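Local coordinates for protein Esterase/lipase (Lactobacillus rhamnosus, PDB 4N5H) that probably hydrolyses carboxylic esters, and may transfer acyl groups, as a serine esterase of the alpha/beta-hydrolase fold, at residues P67-F78 / Y97-P108; L112-L123 / H150-Q159. The protein carries 1 engineered substitution. One frame throughout, in Å; residues are numbered along the deposited sequence.

Interaction 1: residues P67-F78 / Y97-P108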
# COMPACT_ATOMS: atom_id res chain seq x y z
N PRO A 67 -4.77 6.85 -31.48
CA PRO A 67 -4.05 5.79 -32.09
C PRO A 67 -3.77 4.64 -31.09
O PRO A 67 -3.57 4.93 -29.88
CB PRO A 67 -2.78 6.44 -32.64
CG PRO A 67 -3.14 7.91 -32.71
CD PRO A 67 -4.06 8.14 -31.56
N THR A 68 -3.71 3.45 -31.62
CA THR A 68 -3.65 2.24 -30.83
C THR A 68 -2.25 1.69 -30.66
O THR A 68 -1.49 1.58 -31.65
CB THR A 68 -4.54 1.20 -31.46
OG1 THR A 68 -5.94 1.61 -31.39
CG2 THR A 68 -4.45 -0.18 -30.76
N VAL A 69 -1.92 1.23 -29.45
CA VAL A 69 -0.74 0.43 -29.26
C VAL A 69 -1.25 -0.91 -28.65
O VAL A 69 -2.07 -0.89 -27.67
CB VAL A 69 0.23 1.07 -28.29
CG1 VAL A 69 1.44 0.18 -28.13
CG2 VAL A 69 0.67 2.47 -28.77
N ILE A 70 -0.72 -2.03 -29.16
CA ILE A 70 -1.04 -3.35 -28.64
C ILE A 70 0.29 -3.99 -28.23
O ILE A 70 1.27 -4.06 -29.01
CB ILE A 70 -1.64 -4.20 -29.71
CG1 ILE A 70 -2.98 -3.63 -30.13
CG2 ILE A 70 -1.84 -5.63 -29.19
CD1 ILE A 70 -3.62 -4.25 -31.33
N ASP A 71 0.37 -4.30 -26.94
CA ASP A 71 1.57 -4.84 -26.31
C ASP A 71 1.47 -6.33 -25.95
O ASP A 71 0.50 -6.77 -25.31
CB ASP A 71 1.85 -4.09 -25.00
CG ASP A 71 3.19 -4.46 -24.42
OD1 ASP A 71 4.16 -4.38 -25.16
OD2 ASP A 71 3.27 -4.85 -23.21
N ILE A 72 2.50 -7.06 -26.36
CA ILE A 72 2.64 -8.50 -26.07
C ILE A 72 3.85 -8.62 -25.15
O ILE A 72 5.01 -8.48 -25.55
CB ILE A 72 2.86 -9.35 -27.30
CG1 ILE A 72 1.76 -9.09 -28.31
CG2 ILE A 72 2.97 -10.83 -26.90
CD1 ILE A 72 2.04 -9.77 -29.67
N HIS A 73 3.60 -9.00 -23.91
CA HIS A 73 4.65 -9.11 -22.90
C HIS A 73 5.55 -10.31 -23.09
O HIS A 73 5.17 -11.25 -23.82
CB HIS A 73 4.04 -9.14 -21.48
CG HIS A 73 3.39 -10.43 -21.15
ND1 HIS A 73 4.15 -11.55 -20.77
CD2 HIS A 73 2.09 -10.83 -21.20
CE1 HIS A 73 3.31 -12.56 -20.56
NE2 HIS A 73 2.07 -12.14 -20.75
N GLY A 74 6.72 -10.23 -22.50
CA GLY A 74 7.68 -11.30 -22.49
C GLY A 74 7.64 -12.17 -21.23
O GLY A 74 6.62 -12.20 -20.53
N GLY A 75 8.72 -12.90 -21.00
CA GLY A 75 8.80 -13.90 -19.96
C GLY A 75 9.06 -15.31 -20.45
O GLY A 75 8.65 -16.31 -19.81
N GLY A 76 9.82 -15.41 -21.50
CA GLY A 76 10.30 -16.72 -21.91
C GLY A 76 9.27 -17.73 -22.30
O GLY A 76 9.52 -18.96 -22.23
N TRP A 77 8.05 -17.29 -22.64
CA TRP A 77 6.89 -18.16 -22.93
C TRP A 77 6.27 -18.95 -21.79
O TRP A 77 5.15 -19.47 -21.91
CB TRP A 77 7.15 -19.04 -24.22
CG TRP A 77 7.72 -18.42 -25.45
CD1 TRP A 77 7.04 -17.78 -26.43
CD2 TRP A 77 9.10 -18.32 -25.83
NE1 TRP A 77 7.85 -17.33 -27.36
CE2 TRP A 77 9.14 -17.64 -27.05
CE3 TRP A 77 10.30 -18.80 -25.27
CZ2 TRP A 77 10.34 -17.38 -27.76
CZ3 TRP A 77 11.46 -18.59 -25.94
CH2 TRP A 77 11.50 -17.86 -27.20
N PHE A 78 6.97 -18.91 -20.63
CA PHE A 78 6.64 -19.64 -19.41
C PHE A 78 6.14 -18.78 -18.26
O PHE A 78 5.65 -19.27 -17.24
CB PHE A 78 7.92 -20.38 -18.87
CG PHE A 78 8.22 -21.71 -19.54
CD1 PHE A 78 9.00 -21.77 -20.68
CD2 PHE A 78 7.73 -22.90 -18.98
CE1 PHE A 78 9.35 -22.99 -21.28
CE2 PHE A 78 8.07 -24.12 -19.61
CZ PHE A 78 8.83 -24.14 -20.74
N TYR A 97 -2.18 7.75 -26.32
CA TYR A 97 -2.44 6.53 -27.07
C TYR A 97 -3.40 5.64 -26.26
O TYR A 97 -3.39 5.65 -25.04
CB TYR A 97 -1.16 5.70 -27.33
CG TYR A 97 -0.22 6.46 -28.24
CD1 TYR A 97 0.60 7.43 -27.68
CD2 TYR A 97 -0.29 6.37 -29.63
CE1 TYR A 97 1.35 8.28 -28.48
CE2 TYR A 97 0.52 7.20 -30.46
CZ TYR A 97 1.33 8.13 -29.87
OH TYR A 97 2.17 8.95 -30.66
N ALA A 98 -4.24 4.90 -26.97
CA ALA A 98 -5.11 3.88 -26.41
C ALA A 98 -4.30 2.59 -26.50
O ALA A 98 -3.84 2.15 -27.54
CB ALA A 98 -6.38 3.76 -27.20
N VAL A 99 -4.09 1.95 -25.35
CA VAL A 99 -3.18 0.80 -25.29
C VAL A 99 -3.92 -0.43 -24.76
O VAL A 99 -4.66 -0.40 -23.74
CB VAL A 99 -1.97 1.12 -24.36
CG1 VAL A 99 -0.97 0.02 -24.26
CG2 VAL A 99 -1.32 2.48 -24.77
N MET A 100 -3.66 -1.55 -25.40
CA MET A 100 -4.17 -2.82 -24.96
C MET A 100 -3.01 -3.73 -24.70
O MET A 100 -2.05 -3.81 -25.50
CB MET A 100 -5.15 -3.41 -26.05
CG MET A 100 -5.68 -4.76 -25.62
SD MET A 100 -4.75 -6.27 -25.97
CE MET A 100 -5.30 -6.57 -27.60
N GLY A 101 -3.06 -4.44 -23.58
CA GLY A 101 -2.09 -5.51 -23.31
C GLY A 101 -2.81 -6.76 -22.81
O GLY A 101 -3.64 -6.68 -21.94
N MET A 102 -2.46 -7.92 -23.38
CA MET A 102 -3.16 -9.15 -23.12
C MET A 102 -2.32 -10.14 -22.34
O MET A 102 -1.11 -10.14 -22.42
CB MET A 102 -3.68 -9.79 -24.42
CG MET A 102 -2.69 -10.60 -25.20
SD MET A 102 -1.22 -9.69 -25.79
CE MET A 102 -1.91 -8.57 -27.01
N GLY A 103 -3.03 -10.98 -21.59
CA GLY A 103 -2.50 -12.26 -21.15
C GLY A 103 -2.60 -13.29 -22.24
O GLY A 103 -3.35 -13.12 -23.17
N TYR A 104 -1.78 -14.32 -22.11
CA TYR A 104 -1.87 -15.50 -22.97
C TYR A 104 -1.43 -16.67 -22.11
O TYR A 104 -0.62 -16.52 -21.15
CB TYR A 104 -1.02 -15.37 -24.24
CG TYR A 104 0.44 -14.95 -24.08
CD1 TYR A 104 0.83 -13.63 -24.18
CD2 TYR A 104 1.40 -15.85 -23.73
CE1 TYR A 104 2.15 -13.23 -23.96
CE2 TYR A 104 2.75 -15.49 -23.56
CZ TYR A 104 3.12 -14.13 -23.68
OH TYR A 104 4.44 -13.75 -23.48
N ARG A 105 -2.02 -17.82 -22.40
CA ARG A 105 -1.64 -19.03 -21.64
C ARG A 105 -0.14 -19.31 -21.79
O ARG A 105 0.46 -19.04 -22.82
CB ARG A 105 -2.52 -20.22 -22.04
CG ARG A 105 -3.98 -20.02 -21.69
CD ARG A 105 -4.88 -21.01 -22.37
NE ARG A 105 -4.88 -20.85 -23.80
CZ ARG A 105 -5.30 -21.72 -24.70
NH1 ARG A 105 -5.83 -22.85 -24.32
NH2 ARG A 105 -5.21 -21.43 -25.96
N LEU A 106 0.43 -19.98 -20.77
CA LEU A 106 1.85 -20.12 -20.67
C LEU A 106 2.27 -21.61 -20.96
O LEU A 106 1.52 -22.52 -20.63
CB LEU A 106 2.30 -19.77 -19.27
CG LEU A 106 2.05 -18.29 -18.85
CD1 LEU A 106 2.53 -17.99 -17.45
CD2 LEU A 106 2.66 -17.35 -19.83
N LEU A 107 3.45 -21.76 -21.49
CA LEU A 107 4.05 -23.14 -21.56
C LEU A 107 4.20 -23.54 -20.11
O LEU A 107 4.46 -22.74 -19.23
CB LEU A 107 5.39 -23.08 -22.20
CG LEU A 107 5.59 -22.51 -23.58
CD1 LEU A 107 6.94 -22.68 -24.15
CD2 LEU A 107 4.57 -22.82 -24.57
N PRO A 108 4.07 -24.84 -19.82
CA PRO A 108 3.93 -25.95 -20.75
C PRO A 108 2.45 -26.37 -20.88
O PRO A 108 2.14 -27.35 -21.56
CB PRO A 108 4.71 -27.08 -19.95
CG PRO A 108 4.37 -26.76 -18.54
CD PRO A 108 4.38 -25.27 -18.43
O HOH W 1 0.82 -8.40 -23.18
O HOH W 2 0.51 -14.33 -20.15
O HOH W 3 6.22 -15.17 -21.73
O HOH W 4 4.57 -21.75 -16.69
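The H73 and Y104 rings form an offset stack, centroids 4.4 Å apart and planes at 10°, with Y104 CE1 over one imidazole face near its rim. Water 2 lies in the imidazole plane, 2.8 Å from H73 NE2, and also over the centre of a Y104 ring face, where it accepts from Y104 N. At its other nitrogen the imidazole is fixed in rotation: H73 ND1 donates in plane to a lone pair of G74 O (2.6 Å). H73 O sits at the edge of the phenol ring and accepts from Y104 OH (2.6 Å), although this hydroxyl stands well above the carbonyl plane. Y104 reaches both groups because its CG lies between backbone N and carbonyl carbon (chi1 51°). The F78 ring takes L107 CB over the centre of one face, 3.8 Å from the centroid, and G76 O in plane at its edge; beside it L107 N donates to W77 O.

Upstream, the backbones pair as parallel strands through A98 N to P67 O, V69 N to A98 O, M100 N to V69 O and D71 N to M100 O, the last nearly straight at 173°. Where they part, water 1 bridges D71 O, M102 O and H73 N. M102 CE packs on I70 CG2 (3.7 Å).

The HGGGW sequence from H73 to W77 resembles the oxyanion-hole loop of related esterases. Helix 86-94 links strands 66-72 and 98-102 in a beta-alpha-beta crossover; strand 140-145 pairs with the former, while helices 112-129 and 147-158 pack on I70, M100 and I72.

Interaction 2: residues L112-L123 / H150-Q159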
# COMPACT_ATOMS: atom_id res chain seq x y z
N LEU A 112 3.02 -23.22 -28.65
CA LEU A 112 3.06 -21.93 -29.37
C LEU A 112 1.75 -21.64 -30.04
O LEU A 112 1.29 -20.53 -30.08
CB LEU A 112 4.22 -21.96 -30.36
CG LEU A 112 4.30 -20.73 -31.34
CD1 LEU A 112 4.41 -19.40 -30.53
CD2 LEU A 112 5.48 -20.91 -32.29
N ARG A 113 1.09 -22.66 -30.62
CA ARG A 113 -0.19 -22.41 -31.27
C ARG A 113 -1.22 -21.84 -30.33
O ARG A 113 -1.99 -20.92 -30.71
CB ARG A 113 -0.71 -23.68 -32.02
CG ARG A 113 -2.07 -23.54 -32.59
CD ARG A 113 -2.55 -24.79 -33.29
NE ARG A 113 -1.83 -25.10 -34.51
CZ ARG A 113 -0.93 -26.07 -34.64
NH1 ARG A 113 -0.55 -26.79 -33.55
NH2 ARG A 113 -0.35 -26.30 -35.84
N GLY A 114 -1.31 -22.38 -29.10
CA GLY A 114 -2.31 -21.90 -28.08
C GLY A 114 -1.97 -20.41 -27.79
O GLY A 114 -2.91 -19.62 -27.68
N GLN A 115 -0.71 -20.08 -27.70
CA GLN A 115 -0.27 -18.66 -27.40
C GLN A 115 -0.69 -17.72 -28.52
O GLN A 115 -1.25 -16.64 -28.29
CB GLN A 115 1.24 -18.52 -27.10
CG GLN A 115 1.57 -19.34 -25.87
CD GLN A 115 2.95 -19.12 -25.39
OE1 GLN A 115 3.90 -18.94 -26.16
NE2 GLN A 115 3.08 -19.08 -24.09
N ILE A 116 -0.45 -18.13 -29.76
CA ILE A 116 -0.84 -17.37 -30.93
C ILE A 116 -2.34 -17.23 -31.05
O ILE A 116 -2.85 -16.14 -31.30
CB ILE A 116 -0.21 -17.98 -32.22
CG1 ILE A 116 1.36 -17.83 -32.17
CG2 ILE A 116 -0.91 -17.38 -33.43
CD1 ILE A 116 1.87 -16.40 -32.41
N GLN A 117 -3.07 -18.29 -30.72
CA GLN A 117 -4.54 -18.23 -30.75
C GLN A 117 -5.06 -17.25 -29.71
O GLN A 117 -5.98 -16.47 -30.00
CB GLN A 117 -5.13 -19.61 -30.57
CG GLN A 117 -4.96 -20.43 -31.82
CD GLN A 117 -5.55 -21.89 -31.68
OE1 GLN A 117 -5.94 -22.33 -30.61
NE2 GLN A 117 -5.61 -22.60 -32.79
N ASP A 118 -4.45 -17.29 -28.52
CA ASP A 118 -4.85 -16.32 -27.46
C ASP A 118 -4.61 -14.90 -27.90
O ASP A 118 -5.49 -14.03 -27.79
CB ASP A 118 -4.10 -16.58 -26.16
CG ASP A 118 -4.54 -17.86 -25.45
OD1 ASP A 118 -5.60 -18.46 -25.84
OD2 ASP A 118 -3.85 -18.28 -24.49
N ILE A 119 -3.44 -14.66 -28.46
CA ILE A 119 -3.16 -13.27 -28.96
C ILE A 119 -4.12 -12.83 -30.04
O ILE A 119 -4.69 -11.72 -29.97
CB ILE A 119 -1.66 -13.10 -29.36
CG1 ILE A 119 -0.72 -13.33 -28.21
CG2 ILE A 119 -1.42 -11.80 -29.99
CD1 ILE A 119 0.75 -13.58 -28.54
N PHE A 120 -4.40 -13.70 -31.03
CA PHE A 120 -5.35 -13.32 -32.07
C PHE A 120 -6.77 -13.13 -31.51
O PHE A 120 -7.50 -12.26 -31.96
CB PHE A 120 -5.37 -14.36 -33.20
CG PHE A 120 -4.45 -14.01 -34.31
CD1 PHE A 120 -3.09 -14.41 -34.20
CD2 PHE A 120 -4.88 -13.26 -35.38
CE1 PHE A 120 -2.21 -14.05 -35.18
CE2 PHE A 120 -4.00 -12.90 -36.40
CZ PHE A 120 -2.67 -13.23 -36.25
N ALA A 121 -7.14 -13.88 -30.46
CA ALA A 121 -8.45 -13.65 -29.85
C ALA A 121 -8.55 -12.31 -29.15
O ALA A 121 -9.59 -11.61 -29.25
CB ALA A 121 -8.74 -14.73 -28.79
N SER A 122 -7.44 -11.86 -28.52
CA SER A 122 -7.40 -10.51 -27.93
C SER A 122 -7.47 -9.46 -29.01
O SER A 122 -8.17 -8.45 -28.83
CB SER A 122 -6.17 -10.28 -27.05
OG SER A 122 -4.97 -10.11 -27.75
N LEU A 123 -6.85 -9.69 -30.16
CA LEU A 123 -6.93 -8.69 -31.27
C LEU A 123 -8.36 -8.64 -31.83
O LEU A 123 -8.90 -7.60 -32.11
CB LEU A 123 -5.99 -9.07 -32.43
CG LEU A 123 -4.50 -9.23 -32.10
CD1 LEU A 123 -3.72 -9.67 -33.34
CD2 LEU A 123 -3.93 -7.99 -31.63
N HIS A 150 9.25 -12.10 -30.14
CA HIS A 150 9.07 -13.31 -30.97
C HIS A 150 7.63 -13.41 -31.35
O HIS A 150 7.33 -13.53 -32.55
CB HIS A 150 9.44 -14.55 -30.16
CG HIS A 150 9.05 -15.83 -30.79
ND1 HIS A 150 8.02 -16.61 -30.35
CD2 HIS A 150 9.62 -16.51 -31.83
CE1 HIS A 150 7.95 -17.72 -31.08
NE2 HIS A 150 8.86 -17.63 -32.04
N LEU A 151 6.73 -13.38 -30.39
CA LEU A 151 5.32 -13.59 -30.66
C LEU A 151 4.79 -12.49 -31.56
O LEU A 151 4.06 -12.76 -32.53
CB LEU A 151 4.53 -13.67 -29.37
CG LEU A 151 4.77 -14.91 -28.47
CD1 LEU A 151 4.29 -14.71 -27.05
CD2 LEU A 151 4.15 -16.12 -29.09
N ALA A 152 5.16 -11.22 -31.31
CA ALA A 152 4.72 -10.14 -32.14
C ALA A 152 5.22 -10.33 -33.59
O ALA A 152 4.46 -9.97 -34.54
CB ALA A 152 5.18 -8.80 -31.65
N SER A 153 6.45 -10.80 -33.78
CA SER A 153 7.02 -10.94 -35.11
C SER A 153 6.23 -12.01 -35.88
O SER A 153 5.98 -11.86 -37.07
CB SER A 153 8.54 -11.22 -35.11
OG SER A 153 8.82 -12.59 -34.76
N LEU A 154 5.86 -13.07 -35.16
CA LEU A 154 5.00 -14.14 -35.79
C LEU A 154 3.60 -13.69 -36.10
O LEU A 154 3.06 -13.95 -37.21
CB LEU A 154 4.99 -15.39 -34.91
CG LEU A 154 5.97 -16.49 -35.25
CD1 LEU A 154 7.43 -16.01 -35.22
CD2 LEU A 154 5.82 -17.74 -34.39
N VAL A 155 2.94 -12.97 -35.18
CA VAL A 155 1.60 -12.47 -35.38
C VAL A 155 1.56 -11.54 -36.62
O VAL A 155 0.70 -11.63 -37.44
CB VAL A 155 1.16 -11.66 -34.10
CG1 VAL A 155 -0.03 -10.74 -34.38
CG2 VAL A 155 0.84 -12.58 -32.98
N ALA A 156 2.61 -10.70 -36.79
CA ALA A 156 2.69 -9.78 -37.94
C ALA A 156 2.70 -10.56 -39.27
O ALA A 156 2.00 -10.14 -40.20
CB ALA A 156 3.94 -8.94 -37.86
N CYS A 157 3.36 -11.68 -39.30
CA CYS A 157 3.40 -12.50 -40.52
C CYS A 157 2.11 -13.27 -40.73
O CYS A 157 1.55 -13.33 -41.86
CB CYS A 157 4.53 -13.50 -40.42
SG CYS A 157 6.18 -12.73 -40.47
N ILE A 158 1.61 -13.85 -39.65
CA ILE A 158 0.37 -14.65 -39.72
C ILE A 158 -0.77 -13.80 -40.19
O ILE A 158 -1.59 -14.24 -41.00
CB ILE A 158 0.06 -15.36 -38.40
CG1 ILE A 158 1.17 -16.35 -38.04
CG2 ILE A 158 -1.30 -16.05 -38.43
CD1 ILE A 158 1.22 -16.72 -36.58
N GLN A 159 -0.88 -12.57 -39.74
CA GLN A 159 -1.94 -11.71 -40.15
C GLN A 159 -1.95 -11.47 -41.67
O GLN A 159 -3.00 -11.12 -42.20
CB GLN A 159 -1.85 -10.40 -39.35
CG GLN A 159 -2.73 -9.27 -39.83
CD GLN A 159 -4.23 -9.48 -39.64
OE1 GLN A 159 -4.64 -10.41 -38.96
NE2 GLN A 159 -5.02 -8.58 -40.19
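I116, L151 and V155 interlock as knobs into holes where helices 112-123 and 150-158 cross at -69°, their axes 10.7 Å apart. I116 enters among L151, L154, V155 and I158. Its CG1 branch lies anti to the carbonyl carbon and bends again at chi2 (-74°), which brings CD1 against both L151 CD2 and V155 CG2, while I116 CG2 meets I158 CD1 tip to tip at 3.9 Å. In return L151 fills the hole of L112, Q115, I116 and I119, its CD2 sliding past L112 CD1 at 3.6 Å, and V155 wedges among I116, I119, F120 and L123, with CG2 against I119 CG2 (3.8 Å).

Around this apolar core come the flat groups. The F120 ring touches I158 CG2 through CZ (3.8 Å), has L123 CD1 over one face toward the rim, and receives I116 O and Q159 OE1 in its plane at the edge, the latter 3.6 Å from F120 CE2. An alanine here would lose the ring and would probably leave a gap beside V155 and I158, with Q159 deprived of its aromatic neighbour. L112 CD1 approaches the edge of the H150 ring at CE1.

Polar groups turn to partners beyond the interface. Q115 NE2 bonds to W77 O, and probably to R105 O, whereas Q115 OE1 is buried without a partner. H150 NE2 bonds to L221 O, and Q159 NE2 to V173 O.

Both helices belong to the layer on one side of the central sheet: I119, L123 and L151 rest on strand 66-72, while helix 162-168 packs on I116 and I158, and helix 223-226 on L154.

In the fold
The two contacts are stacked layers of the fold, centres about 10 Å apart: interaction 1 joins neighbouring strands and the loops after them, and interaction 2 joins two helices over that sheet. They meet directly, since R105 NE forms a salt bridge with D118 OD2 (2.9 Å); W77 and R105 of interaction 1 thus both hold helix 112-129 of interaction 2. The W77 and H150 rings also pack nearly perpendicular. Both contacts border the probable catalytic centre: I72 and L151 touch the GxSxG turn, probably the nucleophile elbow, that carries S146, while G74 lies near the presumed triad of S146, H278 and D243. At the far end, the P67 side chain is about 6 Å from a calcium ion.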